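Local coordinates for protein magnesium transporter, putative (Shewanella oneidensis MR-1, PDB 3KXR) that probably transports magnesium or related cations across the membrane, and is represented here by its paired CBS domains and part of its MgtE intracellular N domain, at residues A[13-18]-A[35-40]; A[90-95]-A[101-106]; A[152-155]-A[159-162]. One frame throughout, in Å; residues are numbered along the deposited sequence.

Contact 1: A[13-18]-A[35-40]; sequences LSPEDL and AQMGER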
loop_
_atom_site.group_PDB
_atom_site.type_symbol
_atom_site.label_atom_id
_atom_site.label_comp_id
_atom_site.label_asym_id
_atom_site.label_seq_id
_atom_site.Cartn_x
_atom_site.Cartn_y
_atom_site.Cartn_z
ATOM N N LEU A 13 -3.396 -16.045 -5.302
ATOM C CA LEU A 13 -3.044 -15.903 -6.723
ATOM C C LEU A 13 -1.742 -15.150 -6.907
ATOM O O LEU A 13 -1.602 -14.062 -6.412
ATOM C CB LEU A 13 -4.128 -15.121 -7.458
ATOM C CG LEU A 13 -5.351 -15.887 -7.956
ATOM C CD1 LEU A 13 -6.167 -14.945 -8.783
ATOM C CD2 LEU A 13 -5.004 -17.127 -8.797
ATOM N N SER A 14 -0.797 -15.702 -7.641
ATOM C CA SER A 14 0.437 -14.995 -7.883
ATOM C C SER A 14 0.268 -13.988 -9.020
ATOM O O SER A 14 -0.615 -14.123 -9.886
ATOM C CB SER A 14 1.558 -15.976 -8.216
ATOM O OG SER A 14 1.365 -16.580 -9.482
ATOM N N PRO A 15 1.145 -12.985 -9.053
ATOM C CA PRO A 15 1.102 -12.094 -10.194
ATOM C C PRO A 15 1.285 -12.834 -11.526
ATOM O O PRO A 15 0.741 -12.392 -12.547
ATOM C CB PRO A 15 2.237 -11.100 -9.929
ATOM C CG PRO A 15 2.963 -11.564 -8.755
ATOM C CD PRO A 15 2.274 -12.717 -8.143
ATOM N N GLU A 16 2.008 -13.954 -11.511
ATOM C CA GLU A 16 2.198 -14.785 -12.722
ATOM C C GLU A 16 0.894 -15.430 -13.173
ATOM O O GLU A 16 0.631 -15.560 -14.364
ATOM C CB GLU A 16 3.228 -15.914 -12.492
ATOM C CG GLU A 16 4.690 -15.465 -12.190
ATOM C CD GLU A 16 4.996 -15.214 -10.688
ATOM O OE1 GLU A 16 4.075 -15.154 -9.850
ATOM O OE2 GLU A 16 6.187 -15.057 -10.351
ATOM N N ASP A 17 0.096 -15.863 -12.204
ATOM C CA ASP A 17 -1.210 -16.395 -12.499
ATOM C C ASP A 17 -2.008 -15.330 -13.231
ATOM O O ASP A 17 -2.650 -15.606 -14.227
ATOM C CB ASP A 17 -1.928 -16.766 -11.203
ATOM C CG ASP A 17 -1.193 -17.859 -10.388
ATOM O OD1 ASP A 17 -0.358 -18.625 -10.956
ATOM O OD2 ASP A 17 -1.486 -17.952 -9.166
ATOM N N LEU A 18 -1.957 -14.103 -12.735
ATOM C CA LEU A 18 -2.735 -13.031 -13.333
ATOM C C LEU A 18 -2.345 -12.839 -14.783
ATOM O O LEU A 18 -3.210 -12.761 -15.638
ATOM C CB LEU A 18 -2.590 -11.725 -12.551
ATOM C CG LEU A 18 -3.193 -11.690 -11.138
ATOM C CD1 LEU A 18 -2.861 -10.362 -10.439
ATOM C CD2 LEU A 18 -4.728 -11.915 -11.158
ATOM N N ALA A 35 -3.849 -4.307 -6.248
ATOM C CA ALA A 35 -3.973 -3.431 -5.087
ATOM C C ALA A 35 -3.797 -4.182 -3.776
ATOM O O ALA A 35 -3.344 -3.619 -2.790
ATOM C CB ALA A 35 -5.290 -2.735 -5.104
ATOM N N GLN A 36 -4.116 -5.467 -3.758
ATOM C CA GLN A 36 -4.062 -6.204 -2.502
ATOM C C GLN A 36 -2.713 -6.857 -2.292
ATOM O O GLN A 36 -2.409 -7.309 -1.213
ATOM C CB GLN A 36 -5.182 -7.241 -2.442
ATOM C CG GLN A 36 -6.072 -7.164 -1.204
ATOM C CD GLN A 36 -7.518 -7.607 -1.500
ATOM O OE1 GLN A 36 -8.118 -7.171 -2.497
ATOM N NE2 GLN A 36 -8.078 -8.473 -0.633
HETATM N N MSE A 37 -1.899 -6.895 -3.323
HETATM C CA MSE A 37 -0.610 -7.563 -3.247
HETATM C C MSE A 37 0.475 -6.638 -2.741
HETATM O O MSE A 37 0.269 -5.441 -2.607
HETATM C CB MSE A 37 -0.217 -8.019 -4.635
HETATM C CG MSE A 37 -0.626 -9.398 -4.981
HETATM SE SE MSE A 37 -0.528 -9.660 -6.971
HETATM C CE MSE A 37 0.539 -8.094 -7.547
ATOM N N GLY A 38 1.657 -7.191 -2.500
ATOM C CA GLY A 38 2.822 -6.380 -2.097
ATOM C C GLY A 38 3.366 -5.611 -3.281
ATOM O O GLY A 38 3.147 -5.991 -4.418
ATOM N N GLU A 39 4.061 -4.517 -3.011
ATOM C CA GLU A 39 4.689 -3.748 -4.061
ATOM C C GLU A 39 5.667 -4.616 -4.869
ATOM O O GLU A 39 5.753 -4.452 -6.083
ATOM C CB GLU A 39 5.391 -2.521 -3.480
ATOM C CG GLU A 39 6.116 -1.656 -4.511
ATOM C CD GLU A 39 5.190 -1.077 -5.583
ATOM O OE1 GLU A 39 3.977 -0.931 -5.325
ATOM O OE2 GLU A 39 5.684 -0.761 -6.683
ATOM N N ARG A 40 6.376 -5.540 -4.207
ATOM C CA ARG A 40 7.310 -6.460 -4.892
ATOM C C ARG A 40 6.546 -7.302 -5.899
ATOM O O ARG A 40 7.016 -7.538 -6.999
ATOM C CB ARG A 40 8.041 -7.413 -3.915
ATOM C CG ARG A 40 9.402 -6.946 -3.379
ATOM C CD ARG A 40 10.440 -8.108 -3.226
#
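In the part of the MgtE intracellular N domain kept in this chain, the side chain of Met37, a selenomethionine, reaches across to Pro15 and Leu18. Met37 lies in the short link between helices 27-36 and 39-50. Pro15 and Leu18 lie one turn apart on helix 15-20. The backbones stay well separated, with 8.5 Å between Pro15 CA and Met37 CA, and the long side chain spans the gap. It runs out extended through chi2 (163°) and then bends sharply at chi3 (15°). This bend turns the terminal methyl off the line of the chain and toward the proline ring. Met37 CE lies 4.2 Å from Pro15 CB. Met37 SE meets the other partner, 4.2 Å from Leu18 CD1.

The helix that presents these two residues begins with a capping box. Ser14 is the N-cap, and its OG accepts from Asp17 N at 3.1 Å. In return, Ser14 N donates to Asp17 OD2 at 2.8 Å, from above the carboxylate plane. The backbone bond from Leu18 N to Ser14 O, 3.1 Å long, completes the first turn. Pro15 suits the first position of this helix, where a backbone N-H is not needed for an internal bond. Around the contact, Pro15 also packs on Gln41, Arg44 and Phe45 of helix 39-50. Leu18 rests on Phe29 and Ala33 of helix 27-36. Glu16 pairs with Arg44 in a salt bridge beside this core.

No hydrogen bond crosses between the two segments. The contact is wholly apolar and buried, so its hold comes from van der Waals contact and exclusion of water. The polar bonds fix the start of helix 15-20, while the contact itself rests on two apolar touches of Met37.

Contact 2: A[90-95]-A[101-106]; sequences NLFIVD and LGTVRR
Asn90 lays its CB against Thr103 CG2, 3.5 Å away, while its amide runs alongside Arg105. Asn90 OD1 touches Arg105 CG at 3.4 Å. The amide and guanidinium planes are turned 58° apart, and the two groups share a partner: Glu147 OE1 accepts from Asn90 ND2 and forms a salt bridge with Arg105 NH1. On the same face, Thr103 OG1 lies in the plane of the Phe92 ring at its edge, 3.4 Å from Phe92 CD1. The hydrogen bond of this hydroxyl is to Tyr100 OH. The other face is apolar. Leu91 CD2 lies 4.0 Å from Val104 CG2. The Ile93 and Val104 side chains cross at an angle, with Ile93 CG1 4.1 Å from Val104 CG1.

The strands are antiparallel. Leu91 and Val104 exchange two backbone bonds. Ile93 N donates to Gly102 O at 2.9 Å, and Ile93 O accepts from Leu101 N. Leu101 and Gly102 thus both face Ile93 in a classic beta bulge.

In this CBS domain, strand 90-94 lies between strand 100-105 and the parallel strand 66-68, with Leu91 packed against helix 73-82 and Phe92, on the other face, against Glu149 and Pro151 of strand 149-153.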
loop_
_atom_site.group_PDB
_atom_site.type_symbol
_atom_site.label_atom_id
_atom_site.label_comp_id
_atom_site.label_asym_id
_atom_site.label_seq_id
_atom_site.Cartn_x
_atom_site.Cartn_y
_atom_site.Cartn_z
ATOM N N ASN A 90 29.059 -5.612 -6.612
ATOM C CA ASN A 90 29.220 -4.523 -7.549
ATOM C C ASN A 90 28.174 -3.480 -7.273
ATOM O O ASN A 90 27.145 -3.744 -6.664
ATOM C CB ASN A 90 29.100 -5.022 -8.992
ATOM C CG ASN A 90 30.300 -5.778 -9.431
ATOM O OD1 ASN A 90 31.370 -5.625 -8.864
ATOM N ND2 ASN A 90 30.148 -6.610 -10.433
ATOM N N LEU A 91 28.433 -2.286 -7.768
ATOM C CA LEU A 91 27.501 -1.186 -7.596
ATOM C C LEU A 91 27.415 -0.418 -8.919
ATOM O O LEU A 91 28.420 -0.242 -9.616
ATOM C CB LEU A 91 27.984 -0.349 -6.425
ATOM C CG LEU A 91 27.256 0.880 -5.932
ATOM C CD1 LEU A 91 27.607 1.108 -4.459
ATOM C CD2 LEU A 91 27.719 2.023 -6.793
ATOM N N PHE A 92 26.209 -0.026 -9.289
ATOM C CA PHE A 92 25.968 0.508 -10.611
ATOM C C PHE A 92 25.804 2.008 -10.575
ATOM O O PHE A 92 25.174 2.530 -9.663
ATOM C CB PHE A 92 24.733 -0.174 -11.202
ATOM C CG PHE A 92 24.844 -1.656 -11.187
ATOM C CD1 PHE A 92 25.975 -2.281 -11.698
ATOM C CD2 PHE A 92 23.866 -2.443 -10.605
ATOM C CE1 PHE A 92 26.101 -3.667 -11.655
ATOM C CE2 PHE A 92 23.991 -3.844 -10.564
ATOM C CZ PHE A 92 25.114 -4.442 -11.084
ATOM N N ILE A 93 26.388 2.696 -11.551
ATOM C CA ILE A 93 26.348 4.151 -11.605
ATOM C C ILE A 93 25.481 4.577 -12.739
ATOM O O ILE A 93 25.640 4.085 -13.868
ATOM C CB ILE A 93 27.746 4.765 -11.815
ATOM C CG1 ILE A 93 28.697 4.265 -10.743
ATOM C CG2 ILE A 93 27.708 6.299 -11.800
ATOM C CD1 ILE A 93 28.264 4.546 -9.332
ATOM N N VAL A 94 24.567 5.504 -12.458
ATOM C CA VAL A 94 23.680 6.031 -13.482
ATOM C C VAL A 94 23.795 7.550 -13.544
ATOM O O VAL A 94 24.177 8.206 -12.565
ATOM C CB VAL A 94 22.192 5.646 -13.194
ATOM C CG1 VAL A 94 22.002 4.116 -13.290
ATOM C CG2 VAL A 94 21.735 6.187 -11.847
ATOM N N ASP A 95 23.459 8.119 -14.705
ATOM C CA ASP A 95 23.358 9.572 -14.812
ATOM C C ASP A 95 21.989 10.041 -14.338
ATOM O O ASP A 95 21.189 9.242 -13.841
ATOM C CB ASP A 95 23.667 10.049 -16.228
ATOM C CG ASP A 95 22.610 9.691 -17.242
ATOM O OD1 ASP A 95 21.474 9.260 -16.912
ATOM O OD2 ASP A 95 22.952 9.896 -18.425
ATOM N N LEU A 101 25.729 4.017 -16.741
ATOM C CA LEU A 101 27.072 4.420 -17.165
ATOM C C LEU A 101 28.152 3.324 -16.967
ATOM O O LEU A 101 29.095 3.259 -17.713
ATOM C CB LEU A 101 27.491 5.644 -16.341
ATOM C CG LEU A 101 26.614 6.897 -16.369
ATOM C CD1 LEU A 101 27.257 7.969 -15.550
ATOM C CD2 LEU A 101 26.406 7.385 -17.835
ATOM N N GLY A 102 28.053 2.518 -15.912
ATOM C CA GLY A 102 29.094 1.539 -15.586
ATOM C C GLY A 102 28.949 0.927 -14.202
ATOM O O GLY A 102 28.000 1.195 -13.487
ATOM N N THR A 103 29.926 0.120 -13.834
ATOM C CA THR A 103 29.920 -0.663 -12.624
ATOM C C THR A 103 31.193 -0.381 -11.858
ATOM O O THR A 103 32.267 -0.325 -12.448
ATOM C CB THR A 103 29.910 -2.169 -13.014
ATOM O OG1 THR A 103 28.711 -2.446 -13.739
ATOM C CG2 THR A 103 30.024 -3.118 -11.805
ATOM N N VAL A 104 31.092 -0.201 -10.545
ATOM C CA VAL A 104 32.302 -0.196 -9.710
ATOM C C VAL A 104 32.296 -1.438 -8.840
ATOM O O VAL A 104 31.257 -1.811 -8.348
ATOM C CB VAL A 104 32.437 1.102 -8.853
ATOM C CG1 VAL A 104 32.238 2.360 -9.723
ATOM C CG2 VAL A 104 31.459 1.112 -7.704
ATOM N N ARG A 105 33.442 -2.068 -8.640
ATOM C CA ARG A 105 33.518 -3.280 -7.811
ATOM C C ARG A 105 33.892 -3.035 -6.382
ATOM O O ARG A 105 34.777 -2.256 -6.088
ATOM C CB ARG A 105 34.588 -4.215 -8.313
ATOM C CG ARG A 105 34.458 -4.611 -9.726
ATOM C CD ARG A 105 35.555 -5.617 -9.989
ATOM N NE ARG A 105 35.616 -5.895 -11.405
ATOM C CZ ARG A 105 34.777 -6.696 -12.069
ATOM N NH1 ARG A 105 33.789 -7.338 -11.425
ATOM N NH2 ARG A 105 34.939 -6.869 -13.397
ATOM N N ARG A 106 33.292 -3.793 -5.487
ATOM C CA ARG A 106 33.631 -3.663 -4.094
ATOM C C ARG A 106 35.138 -3.680 -3.855
ATOM O O ARG A 106 35.675 -2.818 -3.164
ATOM C CB ARG A 106 33.003 -4.777 -3.268
ATOM C CG ARG A 106 33.543 -4.748 -1.883
ATOM C CD ARG A 106 32.648 -5.280 -0.851
ATOM N NE ARG A 106 32.158 -6.568 -1.243
ATOM C CZ ARG A 106 30.946 -7.002 -0.936
ATOM N NH1 ARG A 106 30.103 -6.269 -0.193
ATOM N NH2 ARG A 106 30.583 -8.189 -1.364
#

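Contact 3: A[152-155]-A[159-162]; sequences VIDD and LIGR
A classic beta bulge breaks the regular pairing of this hairpin in the second CBS domain: Ile160 and Gly161 both face the single residue Val152. Two backbone bonds hold it. Val152 N donates to Gly161 O at 2.8 Å, nearly straight at 168°. Ile160 N donates to Val152 O at 2.9 Å, in the carbonyl plane. At the backbone angles of Gly161, a CB would press on the carbonyl O of Ile160, so the absence of a side chain fits the bulge.

Ile160 meets segment 152-155 with both branches, one on strand residue Val152 and one on Asp154 in the turn. Its CG1 sits between its own backbone N and carbonyl carbon (chi1 68°), which carries that branch over Val152: Ile160 CG1 lies 3.6 Å from Val152 O, and Ile160 CD1 is 4.1 Å from Val152 CG1. On the other branch, Ile160 CG2 is 3.8 Å from Asp154 CB. An alanine here would lose both branches and is likely to open a gap beside Val152 and leave Asp154 CB without its apolar neighbour.

Beyond the bulge, Ile153 and Leu159 form a non-hydrogen-bonded pair. Ile153 CG2 lies 4.1 Å from Leu159 CA. Leu159 CD1 lies 3.4 Å from Val152 O. The turn closes on Asp154, whose OD1 accepts from Glu158 N. Arg162 leaves the contact and pairs with Glu149 in a salt bridge.

Val152 O thus takes one N-H and has one side-chain carbon each of Ile160 and Leu159 close by, which probably leaves it less accessible to water.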
loop_
_atom_site.group_PDB
_atom_site.type_symbol
_atom_site.label_atom_id
_atom_site.label_comp_id
_atom_site.label_asym_id
_atom_site.label_seq_id
_atom_site.Cartn_x
_atom_site.Cartn_y
_atom_site.Cartn_z
ATOM N N VAL A 152 20.924 -5.053 -15.784
ATOM C CA VAL A 152 20.062 -5.147 -16.926
ATOM C C VAL A 152 19.572 -3.749 -17.324
ATOM O O VAL A 152 19.132 -2.964 -16.493
ATOM C CB VAL A 152 18.878 -6.065 -16.618
ATOM C CG1 VAL A 152 17.952 -6.125 -17.816
ATOM C CG2 VAL A 152 19.380 -7.463 -16.244
ATOM N N ILE A 153 19.679 -3.438 -18.602
ATOM C CA ILE A 153 19.189 -2.168 -19.120
ATOM C C ILE A 153 18.044 -2.393 -20.117
ATOM O O ILE A 153 17.943 -3.447 -20.755
ATOM C CB ILE A 153 20.314 -1.342 -19.793
ATOM C CG1 ILE A 153 20.947 -2.116 -20.956
ATOM C CG2 ILE A 153 21.373 -0.919 -18.768
ATOM C CD1 ILE A 153 21.798 -1.251 -21.833
ATOM N N ASP A 154 17.174 -1.399 -20.229
ATOM C CA ASP A 154 16.060 -1.463 -21.148
ATOM C C ASP A 154 16.548 -0.965 -22.495
ATOM O O ASP A 154 17.714 -0.689 -22.638
ATOM C CB ASP A 154 14.845 -0.691 -20.599
ATOM C CG ASP A 154 15.013 0.811 -20.644
ATOM O OD1 ASP A 154 15.987 1.290 -21.273
ATOM O OD2 ASP A 154 14.149 1.517 -20.063
ATOM N N ASP A 155 15.681 -0.866 -23.494
ATOM C CA ASP A 155 16.145 -0.428 -24.827
ATOM C C ASP A 155 16.431 1.072 -24.894
ATOM O O ASP A 155 17.044 1.515 -25.852
ATOM C CB ASP A 155 15.160 -0.829 -25.945
ATOM C CG ASP A 155 13.728 -0.397 -25.649
ATOM O OD1 ASP A 155 13.493 0.217 -24.577
ATOM O OD2 ASP A 155 12.820 -0.681 -26.476
ATOM N N LEU A 159 18.977 1.710 -16.574
ATOM C CA LEU A 159 19.226 0.600 -15.676
ATOM C C LEU A 159 17.918 0.236 -15.026
ATOM O O LEU A 159 17.404 1.006 -14.258
ATOM C CB LEU A 159 20.225 1.041 -14.594
ATOM C CG LEU A 159 20.578 0.000 -13.560
ATOM C CD1 LEU A 159 21.103 -1.234 -14.304
ATOM C CD2 LEU A 159 21.591 0.597 -12.579
ATOM N N ILE A 160 17.361 -0.923 -15.334
ATOM C CA ILE A 160 16.106 -1.310 -14.698
ATOM C C ILE A 160 16.257 -2.303 -13.544
ATOM O O ILE A 160 15.310 -2.504 -12.776
ATOM C CB ILE A 160 15.105 -1.840 -15.705
ATOM C CG1 ILE A 160 15.577 -3.178 -16.260
ATOM C CG2 ILE A 160 14.877 -0.793 -16.819
ATOM C CD1 ILE A 160 14.699 -3.677 -17.414
ATOM N N GLY A 161 17.425 -2.915 -13.394
ATOM C CA GLY A 161 17.625 -3.904 -12.322
ATOM C C GLY A 161 18.819 -4.806 -12.572
ATOM O O GLY A 161 19.682 -4.490 -13.379
ATOM N N ARG A 162 18.869 -5.942 -11.892
ATOM C CA ARG A 162 19.995 -6.852 -12.070
ATOM C C ARG A 162 19.528 -8.296 -12.117
ATOM O O ARG A 162 18.419 -8.600 -11.699
ATOM C CB ARG A 162 20.967 -6.687 -10.916
ATOM C CG ARG A 162 20.491 -7.345 -9.658
ATOM C CD ARG A 162 21.326 -6.971 -8.469
ATOM N NE ARG A 162 20.812 -7.635 -7.285
ATOM C CZ ARG A 162 21.496 -8.400 -6.430
ATOM N NH1 ARG A 162 22.797 -8.651 -6.562
ATOM N NH2 ARG A 162 20.855 -8.936 -5.414
#

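How the contacts relate
Contacts 2 and 3 are hairpins of the two successive CBS domains, and both carry a classic beta bulge that includes a glycine. Their centres are 13 Å apart and they touch directly. Leu159 CD2 makes the closest touches, 3.5 Å from Phe92 CB and 3.6 Å from Val94 CG1, and the Phe92 ring also reaches Arg162 CB. Contact 1 belongs to the separate N-domain portion. Its centre is about 22 Å from that of contact 3 and about 31 Å from that of contact 2. Its nearest atoms are about 11 Å from contact 3 and about 16 Å from contact 2, so it touches neither. Along the chain the three follow in series.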